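PDB 6ZYV: CIR protein from Plasmodium chabaudi chabaudi, which is of unknown function but belongs to the Plasmodium interspersed repeat (PIR) variant antigens, and probably displays its ectodomain on infected red blood cells. Local coordinates for residues I18-L22 and W94-I98; I59-F63 and F113-I118; F157-F161 and I211-L215; Q186-D190 and P235-T239. The protein carries 5 engineered substitutions. All blocks are in the same frame, centred on the assembly; numbering follows the deposited sequence.

Contact 1: residues I18-L22 and W94-I98; sequences IDDCL and WLSYI
Residues 18-20 form the last part of helix 8-20, and at Cys21 the backbone leaves helical angles (phi/psi -97/7), so that Leu22 already belongs to the following turn. Two weak i to i+3 bonds, Cys21 N to Ile18 O (3.2 Å) and Leu22 N to Asp19 O (3.3 Å), close this end. Segment 94-98 is regular alpha-helix inside helix 81-101, with Ile98 N bonded to Trp94 O at 2.9 Å. The backbones stay well apart, the nearest CA pair being Asp19 and Ile98 at 9.0 Å, and large side chains fill the gap. Trp94, chi1 t and chi2 79°, reaches across with its indole so that NE1 donates a nearly straight hydrogen bond to Asp19 OD1 (2.9 Å, 169° at the hydrogen). The same OD1 lies at the edge of the Tyr97 ring, 3.8 Å from CE2. Apolar groups pack against the benzo end of the indole: Ile18 CG2 is 3.7 Å and Leu22 CD2 3.9 Å from Trp94 CZ2, while Leu22 CD2 also meets Ile98 CD1 at 3.6 Å. Beyond the segments, Cys21 forms a disulfide with Cys32, and Tyr97 stacks on Tyr158 of helix 154-174. This is helix-end to helix packing in the core of an all-helical ectodomain. Its chemistry implies that the carboxylate satisfies the indole N-H, so that the ring can be buried without leaving that group lacking an acceptor.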
# COMPACT_ATOMS: atom_id res chain seq x y z
N ILE A 18 3.72 9.13 3.83
CA ILE A 18 4.20 9.48 2.50
C ILE A 18 3.13 10.22 1.68
O ILE A 18 3.48 11.14 0.94
CB ILE A 18 4.84 8.29 1.74
CG1 ILE A 18 5.68 8.79 0.55
CG2 ILE A 18 3.81 7.26 1.28
CD1 ILE A 18 6.71 9.85 0.92
N ASP A 19 1.84 9.88 1.84
CA ASP A 19 0.77 10.58 1.14
C ASP A 19 0.77 12.08 1.43
O ASP A 19 0.80 12.89 0.49
CB ASP A 19 -0.61 9.99 1.50
CG ASP A 19 -1.11 8.89 0.60
OD1 ASP A 19 -0.55 8.73 -0.50
OD2 ASP A 19 -2.05 8.17 1.01
N ASP A 20 0.78 12.46 2.71
CA ASP A 20 0.77 13.87 3.09
C ASP A 20 2.01 14.62 2.58
O ASP A 20 1.93 15.82 2.31
CB ASP A 20 0.63 14.01 4.61
CG ASP A 20 -0.59 13.30 5.18
OD1 ASP A 20 -1.55 13.06 4.41
OD2 ASP A 20 -0.58 12.97 6.39
N CYS A 21 3.14 13.93 2.40
CA CYS A 21 4.38 14.56 2.00
C CYS A 21 4.70 14.52 0.55
O CYS A 21 5.81 14.92 0.22
CB CYS A 21 5.53 13.99 2.81
SG CYS A 21 5.69 14.70 4.46
N LEU A 22 3.81 14.03 -0.33
CA LEU A 22 4.18 13.87 -1.73
C LEU A 22 4.50 15.19 -2.48
O LEU A 22 5.19 15.15 -3.49
CB LEU A 22 3.17 13.02 -2.49
CG LEU A 22 3.78 11.91 -3.37
CD1 LEU A 22 4.86 11.10 -2.64
CD2 LEU A 22 2.71 10.99 -3.87
N TRP A 94 0.03 1.03 -3.64
CA TRP A 94 0.06 2.47 -3.39
C TRP A 94 0.52 3.19 -4.65
O TRP A 94 -0.07 4.21 -5.03
CB TRP A 94 1.00 2.80 -2.21
CG TRP A 94 1.21 4.28 -2.01
CD1 TRP A 94 0.36 5.16 -1.40
CD2 TRP A 94 2.33 5.06 -2.49
NE1 TRP A 94 0.92 6.42 -1.43
CE2 TRP A 94 2.13 6.38 -2.09
CE3 TRP A 94 3.53 4.75 -3.18
CZ2 TRP A 94 3.06 7.40 -2.36
CZ3 TRP A 94 4.42 5.76 -3.48
CH2 TRP A 94 4.19 7.07 -3.08
N LEU A 95 1.55 2.66 -5.32
CA LEU A 95 2.09 3.24 -6.54
C LEU A 95 1.02 3.28 -7.64
O LEU A 95 0.90 4.30 -8.33
CB LEU A 95 3.35 2.48 -6.98
CG LEU A 95 4.08 3.07 -8.19
CD1 LEU A 95 4.47 4.52 -7.96
CD2 LEU A 95 5.30 2.20 -8.56
N SER A 96 0.19 2.22 -7.76
CA SER A 96 -0.91 2.16 -8.73
C SER A 96 -1.93 3.23 -8.44
O SER A 96 -2.41 3.88 -9.36
CB SER A 96 -1.58 0.79 -8.69
OG SER A 96 -0.61 -0.19 -8.96
N TYR A 97 -2.25 3.43 -7.16
CA TYR A 97 -3.17 4.47 -6.72
C TYR A 97 -2.63 5.86 -7.13
O TYR A 97 -3.37 6.65 -7.69
CB TYR A 97 -3.45 4.35 -5.20
CG TYR A 97 -3.74 5.66 -4.52
CD1 TYR A 97 -4.98 6.26 -4.64
CD2 TYR A 97 -2.75 6.33 -3.80
CE1 TYR A 97 -5.24 7.49 -4.05
CE2 TYR A 97 -2.99 7.58 -3.24
CZ TYR A 97 -4.24 8.15 -3.35
OH TYR A 97 -4.49 9.39 -2.78
N ILE A 98 -1.34 6.14 -6.86
CA ILE A 98 -0.72 7.42 -7.20
C ILE A 98 -0.74 7.68 -8.70
O ILE A 98 -1.15 8.75 -9.14
CB ILE A 98 0.74 7.48 -6.65
CG1 ILE A 98 0.74 7.47 -5.12
CG2 ILE A 98 1.54 8.69 -7.23
CD1 ILE A 98 0.07 8.65 -4.50

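Contact 2: residues I59-F63 and F113-I118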
# COMPACT_ATOMS: atom_id res chain seq x y z
N ILE A 59 7.65 10.94 -6.34
CA ILE A 59 6.94 9.66 -6.27
C ILE A 59 7.95 8.53 -6.15
O ILE A 59 7.77 7.64 -5.33
CB ILE A 59 6.02 9.44 -7.51
CG1 ILE A 59 4.87 10.45 -7.51
CG2 ILE A 59 5.46 8.02 -7.54
CD1 ILE A 59 4.18 10.60 -8.88
N SER A 60 9.03 8.60 -6.93
CA SER A 60 10.09 7.60 -6.91
C SER A 60 10.74 7.54 -5.52
O SER A 60 10.88 6.45 -4.97
CB SER A 60 11.13 7.93 -7.98
OG SER A 60 12.27 7.10 -7.90
N ALA A 61 11.08 8.71 -4.94
CA ALA A 61 11.70 8.78 -3.63
C ALA A 61 10.74 8.32 -2.53
O ALA A 61 11.16 7.66 -1.59
CB ALA A 61 12.17 10.20 -3.36
N GLY A 62 9.45 8.65 -2.67
CA GLY A 62 8.40 8.26 -1.74
C GLY A 62 8.15 6.76 -1.74
O GLY A 62 7.89 6.17 -0.69
N PHE A 63 8.25 6.15 -2.91
CA PHE A 63 8.08 4.71 -3.08
C PHE A 63 9.24 3.95 -2.43
O PHE A 63 9.01 2.95 -1.76
CB PHE A 63 7.97 4.37 -4.58
CG PHE A 63 7.87 2.89 -4.87
CD1 PHE A 63 6.66 2.23 -4.78
CD2 PHE A 63 9.00 2.16 -5.22
CE1 PHE A 63 6.57 0.87 -5.03
CE2 PHE A 63 8.91 0.81 -5.47
CZ PHE A 63 7.69 0.17 -5.37
N PHE A 113 6.84 3.43 -15.72
CA PHE A 113 7.24 4.28 -14.60
C PHE A 113 8.25 3.55 -13.69
O PHE A 113 9.21 4.17 -13.26
CB PHE A 113 6.00 4.74 -13.77
CG PHE A 113 6.34 5.73 -12.68
CD1 PHE A 113 6.75 5.29 -11.43
CD2 PHE A 113 6.28 7.09 -12.91
CE1 PHE A 113 7.12 6.20 -10.45
CE2 PHE A 113 6.63 7.99 -11.93
CZ PHE A 113 7.08 7.55 -10.71
N TYR A 114 8.04 2.27 -13.39
CA TYR A 114 8.95 1.52 -12.52
C TYR A 114 10.35 1.44 -13.13
O TYR A 114 11.33 1.74 -12.45
CB TYR A 114 8.43 0.09 -12.26
CG TYR A 114 8.91 -0.48 -10.94
CD1 TYR A 114 10.15 -1.10 -10.83
CD2 TYR A 114 8.12 -0.41 -9.80
CE1 TYR A 114 10.59 -1.63 -9.62
CE2 TYR A 114 8.55 -0.94 -8.59
CZ TYR A 114 9.79 -1.52 -8.49
OH TYR A 114 10.19 -2.04 -7.28
N THR A 115 10.45 1.05 -14.40
CA THR A 115 11.74 0.93 -15.08
C THR A 115 12.41 2.29 -15.29
O THR A 115 13.62 2.41 -15.08
CB THR A 115 11.53 0.22 -16.44
OG1 THR A 115 11.04 -1.12 -16.28
CG2 THR A 115 12.76 0.24 -17.33
N ASN A 116 11.65 3.30 -15.70
CA ASN A 116 12.23 4.61 -16.00
C ASN A 116 12.38 5.58 -14.83
O ASN A 116 13.08 6.57 -15.00
CB ASN A 116 11.46 5.30 -17.11
CG ASN A 116 11.54 4.58 -18.43
OD1 ASN A 116 10.54 4.43 -19.13
ND2 ASN A 116 12.72 4.12 -18.80
N HIS A 117 11.72 5.35 -13.69
CA HIS A 117 11.81 6.28 -12.57
C HIS A 117 12.18 5.65 -11.25
O HIS A 117 12.69 6.36 -10.39
CB HIS A 117 10.53 7.09 -12.40
CG HIS A 117 10.23 7.95 -13.58
ND1 HIS A 117 10.92 9.14 -13.82
CD2 HIS A 117 9.36 7.75 -14.59
CE1 HIS A 117 10.42 9.61 -14.96
NE2 HIS A 117 9.47 8.82 -15.45
N ILE A 118 11.94 4.35 -11.07
CA ILE A 118 12.28 3.70 -9.80
C ILE A 118 13.59 2.96 -9.91
O ILE A 118 14.50 3.22 -9.13
CB ILE A 118 11.12 2.82 -9.27
CG1 ILE A 118 9.97 3.73 -8.81
CG2 ILE A 118 11.58 1.91 -8.13
CD1 ILE A 118 8.77 3.11 -8.80
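Two helices of this all-alpha PIR ectodomain cross here almost at right angles: the axes of helix segments 59-63 and 113-118 make a signed angle of -94° and approach to 10.1 Å. The second segment includes a wider pi-type turn at 114-118, where Ile118 N bonds to Tyr114 O at 3.0 Å. The backbones come closest at Ser60 and Ile118, whose CA atoms are 5.3 Å apart, and a residue as small as serine suits such an approach.

Apolar packing makes up most of the contact. Ile59 CG2 touches Phe113 CZ at 3.6 Å, and Phe63 CZ meets Tyr114 CE2 at 3.5 Å; those two aromatic planes are inclined at 83°, with centroids 5.5 Å apart. Ile118 offers a CH-pi contact, its CD1 lying over the face of the Phe63 ring, 4.1 Å from the centroid. These flat and branched side chains fill the space between the crossing helices. Leu95 of helix 81-101 packs on both Ile59 and Ile118, so a third helix extends this buried packing, and Tyr114 directs its hydroxyl outside the pair, to Tyr124.

The polar part centres on Ser60, whose hydroxyl is also hydrogen-bonded to Asn121. With chi1 near 180°, Ser60 OG donates a short hydrogen bond of 2.6 Å to His117 O.

Contact 3: residues F157-F161 and I211-L215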
# COMPACT_ATOMS: atom_id res chain seq x y z
N PHE A 157 -10.72 -0.80 -5.16
CA PHE A 157 -10.19 -1.76 -4.20
C PHE A 157 -9.32 -1.02 -3.18
O PHE A 157 -9.37 -1.32 -1.98
CB PHE A 157 -9.38 -2.85 -4.96
CG PHE A 157 -8.69 -3.87 -4.09
CD1 PHE A 157 -9.33 -5.05 -3.72
CD2 PHE A 157 -7.41 -3.65 -3.63
CE1 PHE A 157 -8.68 -5.99 -2.93
CE2 PHE A 157 -6.77 -4.60 -2.83
CZ PHE A 157 -7.42 -5.75 -2.47
N TYR A 158 -8.55 -0.03 -3.64
CA TYR A 158 -7.70 0.81 -2.79
C TYR A 158 -8.53 1.61 -1.79
O TYR A 158 -8.11 1.77 -0.66
CB TYR A 158 -6.84 1.76 -3.66
CG TYR A 158 -5.79 2.47 -2.83
CD1 TYR A 158 -4.63 1.81 -2.44
CD2 TYR A 158 -6.01 3.74 -2.33
CE1 TYR A 158 -3.67 2.44 -1.64
CE2 TYR A 158 -5.07 4.37 -1.50
CZ TYR A 158 -3.89 3.71 -1.17
OH TYR A 158 -2.94 4.31 -0.36
N ASP A 159 -9.71 2.09 -2.19
CA ASP A 159 -10.63 2.79 -1.28
C ASP A 159 -11.08 1.85 -0.13
O ASP A 159 -11.17 2.30 1.01
CB ASP A 159 -11.84 3.34 -2.03
CG ASP A 159 -11.50 4.60 -2.81
OD1 ASP A 159 -10.59 5.36 -2.37
OD2 ASP A 159 -12.12 4.84 -3.87
N ILE A 160 -11.31 0.57 -0.43
CA ILE A 160 -11.65 -0.42 0.60
C ILE A 160 -10.44 -0.60 1.55
O ILE A 160 -10.61 -0.63 2.77
CB ILE A 160 -12.06 -1.76 -0.04
CG1 ILE A 160 -13.25 -1.55 -1.03
CG2 ILE A 160 -12.38 -2.80 1.02
CD1 ILE A 160 -14.50 -1.02 -0.38
N PHE A 161 -9.23 -0.69 0.99
CA PHE A 161 -8.00 -0.81 1.76
C PHE A 161 -7.82 0.40 2.70
O PHE A 161 -7.39 0.26 3.84
CB PHE A 161 -6.80 -0.95 0.80
CG PHE A 161 -5.46 -0.93 1.49
CD1 PHE A 161 -5.10 -1.94 2.35
CD2 PHE A 161 -4.58 0.11 1.28
CE1 PHE A 161 -3.87 -1.93 2.98
CE2 PHE A 161 -3.34 0.11 1.91
CZ PHE A 161 -3.00 -0.90 2.76
N ILE A 211 -4.87 -10.44 -4.95
CA ILE A 211 -4.91 -9.13 -4.25
C ILE A 211 -5.80 -9.20 -2.99
O ILE A 211 -5.54 -8.51 -2.02
CB ILE A 211 -5.27 -7.93 -5.16
CG1 ILE A 211 -6.70 -8.06 -5.71
CG2 ILE A 211 -4.27 -7.87 -6.28
CD1 ILE A 211 -7.19 -6.83 -6.45
N LEU A 212 -6.81 -10.09 -2.99
CA LEU A 212 -7.69 -10.33 -1.86
C LEU A 212 -6.94 -10.52 -0.49
O LEU A 212 -7.39 -9.91 0.47
CB LEU A 212 -8.61 -11.52 -2.16
CG LEU A 212 -9.60 -11.94 -1.07
CD1 LEU A 212 -10.46 -10.77 -0.62
CD2 LEU A 212 -10.48 -13.09 -1.56
N PRO A 213 -5.81 -11.27 -0.37
CA PRO A 213 -5.14 -11.40 0.95
C PRO A 213 -4.82 -10.09 1.69
O PRO A 213 -4.75 -10.11 2.91
CB PRO A 213 -3.87 -12.19 0.64
CG PRO A 213 -4.27 -13.02 -0.53
CD PRO A 213 -5.12 -12.10 -1.37
N ILE A 214 -4.65 -8.98 0.99
CA ILE A 214 -4.43 -7.67 1.61
C ILE A 214 -5.61 -7.34 2.57
O ILE A 214 -5.41 -6.94 3.73
CB ILE A 214 -4.32 -6.59 0.50
CG1 ILE A 214 -3.04 -6.75 -0.35
CG2 ILE A 214 -4.45 -5.18 1.06
CD1 ILE A 214 -3.11 -6.03 -1.72
N LEU A 215 -6.85 -7.55 2.08
CA LEU A 215 -8.04 -7.27 2.86
C LEU A 215 -8.40 -8.43 3.78
O LEU A 215 -8.80 -8.16 4.91
CB LEU A 215 -9.23 -6.96 1.94
CG LEU A 215 -9.05 -5.84 0.94
CD1 LEU A 215 -10.31 -5.68 0.08
CD2 LEU A 215 -8.70 -4.53 1.64
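This is a buried contact, almost wholly of apolar side chains, between a turn of helix 154-174 and the start of helix 213-226 with the residues just before it. No hydrogen bond crosses it. Phe157 projects its ring between the two backbones: Ile211 CD1 sits over the ring face in a CH-pi contact, 3.9 Å from the centroid and 9° off the normal, Ile214 CD1 approaches the ring edge at CE2 (4.1 Å), and Leu215 CD1 lies 3.4 Å from CE1. Phe157 CZ also comes within 3.4 Å of the backbone oxygen Ile211 O. A flat aromatic side chain can take branched aliphatic neighbours on both face and rim. Within the all-helical PIR ectodomain the site lies where several helices meet, for Tyr158, pointing away, packs on Trp94 of helix 81-101, while Ile160 also touches Phe188 of helix 181-198. One turn on from Phe157, Phe161 and Leu215 bring their CA atoms to 6.6 Å. There Phe161 CD1 meets Ile214 CG2 at 3.5 Å, and Leu215 reaches Ile160 CG2 with CD1 (3.7 Å) and Phe161 CA with CD2 (3.8 Å).

Contact 4: residues Q186-D190 and P235-T239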
# COMPACT_ATOMS: atom_id res chain seq x y z
N GLN A 186 -18.64 -3.65 10.85
CA GLN A 186 -19.90 -3.91 10.16
C GLN A 186 -20.07 -2.99 8.96
O GLN A 186 -20.48 -3.45 7.90
CB GLN A 186 -21.11 -3.82 11.11
CG GLN A 186 -22.41 -4.41 10.49
CD GLN A 186 -22.49 -5.94 10.35
OE1 GLN A 186 -22.49 -6.69 11.34
NE2 GLN A 186 -22.54 -6.44 9.11
N ASN A 187 -19.70 -1.70 9.09
CA ASN A 187 -19.74 -0.77 7.96
C ASN A 187 -18.71 -1.19 6.90
O ASN A 187 -18.99 -1.09 5.71
CB ASN A 187 -19.46 0.66 8.42
CG ASN A 187 -20.60 1.29 9.18
OD1 ASN A 187 -21.74 0.86 9.10
ND2 ASN A 187 -20.32 2.32 9.94
N PHE A 188 -17.53 -1.65 7.32
CA PHE A 188 -16.48 -2.11 6.43
C PHE A 188 -16.93 -3.33 5.58
O PHE A 188 -16.75 -3.31 4.37
CB PHE A 188 -15.21 -2.42 7.23
CG PHE A 188 -14.11 -3.04 6.38
CD1 PHE A 188 -13.35 -2.26 5.52
CD2 PHE A 188 -13.90 -4.41 6.39
CE1 PHE A 188 -12.39 -2.84 4.69
CE2 PHE A 188 -12.96 -4.99 5.56
CZ PHE A 188 -12.18 -4.20 4.74
N VAL A 189 -17.50 -4.37 6.21
CA VAL A 189 -17.95 -5.55 5.49
C VAL A 189 -19.10 -5.20 4.52
O VAL A 189 -19.14 -5.74 3.41
CB VAL A 189 -18.25 -6.78 6.39
CG1 VAL A 189 -17.04 -7.16 7.24
CG2 VAL A 189 -19.50 -6.64 7.22
N ASP A 190 -19.99 -4.27 4.91
CA ASP A 190 -21.07 -3.83 4.02
C ASP A 190 -20.50 -3.05 2.82
O ASP A 190 -20.94 -3.24 1.71
CB ASP A 190 -22.08 -2.95 4.78
CG ASP A 190 -22.96 -3.69 5.78
OD1 ASP A 190 -22.93 -4.94 5.78
OD2 ASP A 190 -23.67 -3.02 6.56
N PRO A 235 -18.53 -9.59 12.27
CA PRO A 235 -19.02 -10.27 11.08
C PRO A 235 -17.86 -10.81 10.24
O PRO A 235 -16.76 -10.25 10.24
CB PRO A 235 -19.79 -9.15 10.33
CG PRO A 235 -19.09 -7.91 10.73
CD PRO A 235 -18.65 -8.12 12.15
N PRO A 236 -18.08 -11.91 9.51
CA PRO A 236 -17.02 -12.43 8.64
C PRO A 236 -16.90 -11.59 7.36
O PRO A 236 -17.86 -10.94 6.93
CB PRO A 236 -17.50 -13.84 8.31
CG PRO A 236 -19.01 -13.74 8.34
CD PRO A 236 -19.34 -12.68 9.38
N LEU A 237 -15.73 -11.60 6.74
CA LEU A 237 -15.51 -10.87 5.51
C LEU A 237 -16.29 -11.56 4.38
O LEU A 237 -16.20 -12.78 4.24
CB LEU A 237 -14.02 -10.87 5.16
CG LEU A 237 -13.66 -9.96 3.99
CD1 LEU A 237 -13.69 -8.51 4.41
CD2 LEU A 237 -12.32 -10.32 3.42
N PRO A 238 -17.09 -10.79 3.60
CA PRO A 238 -17.84 -11.37 2.47
C PRO A 238 -16.99 -12.23 1.52
O PRO A 238 -15.82 -11.92 1.29
CB PRO A 238 -18.38 -10.14 1.75
CG PRO A 238 -18.44 -9.09 2.80
CD PRO A 238 -17.30 -9.34 3.70
N THR A 239 -17.53 -13.36 1.04
CA THR A 239 -16.76 -14.27 0.18
C THR A 239 -17.07 -14.17 -1.30
O THR A 239 -16.29 -14.65 -2.12
CB THR A 239 -16.92 -15.73 0.64
OG1 THR A 239 -18.25 -16.17 0.40
CG2 THR A 239 -16.59 -15.94 2.09
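A proline-rich segment lies against a helix of the all-alpha PIR ectodomain: residues 235-238, which follow helix 213-226, run in a polyproline-II-like extended conformation along helix 181-198, without any hydrogen bond between the segments, and at Thr239 the chain leaves it. Gln186 comes first, at the partly exposed margin. Its long, flexible side chain reaches Pro235, with OE1 3.7 Å from CG, and its amide suits a place near solvent. Phe188 serves mainly the interior, where its ring packs on Ile160, Leu164 and Met167 of helix 154-174; toward the extended segment it offers CE2 to Leu237 CD1 at 3.8 Å. Val189, the centre of the contact, points its CB at that segment and is compact enough for the chain to pass close by, its CA lying 5.9 Å from that of Leu237. Val189 CG2 meets Pro235 CG at 3.8 Å, and CG1 lies 3.9 Å from Pro236 O. Prolines suit this path, since their rings restrict phi and present CH groups for packing. A polar tie runs elsewhere, from Pro235 O to the hydroxyl of Tyr219 on helix 213-226. The ring of Pro238 packs on Val189, with CD 3.8 Å from Val189 CB and CG 3.5 Å from Val189 O.

How the contacts relate
The four contacts run across a single chain as a continuous series of packing contacts, in the order 2, 1, 3, 4, with contacts 2 and 4 farthest apart, their centres about 35 Å from each other. Contacts 1 and 2 touch, for Ile18 CD1 lies 3.5 Å from Gly62 CA and Leu95 CD2 3.6 Å from Ile118 CD1; their segments alternate along the sequence. Tyr158 joins contact 1 to contact 3, its CE2 lying 3.5 Å from Tyr97 CG. Contacts 3 and 4 meet where Ile160 O is 3.4 Å from Phe188 CE1, and their segments alternate too. Contacts 2 and 3 lie on opposite sides of the chain's centre, nearest atoms about 11 Å apart.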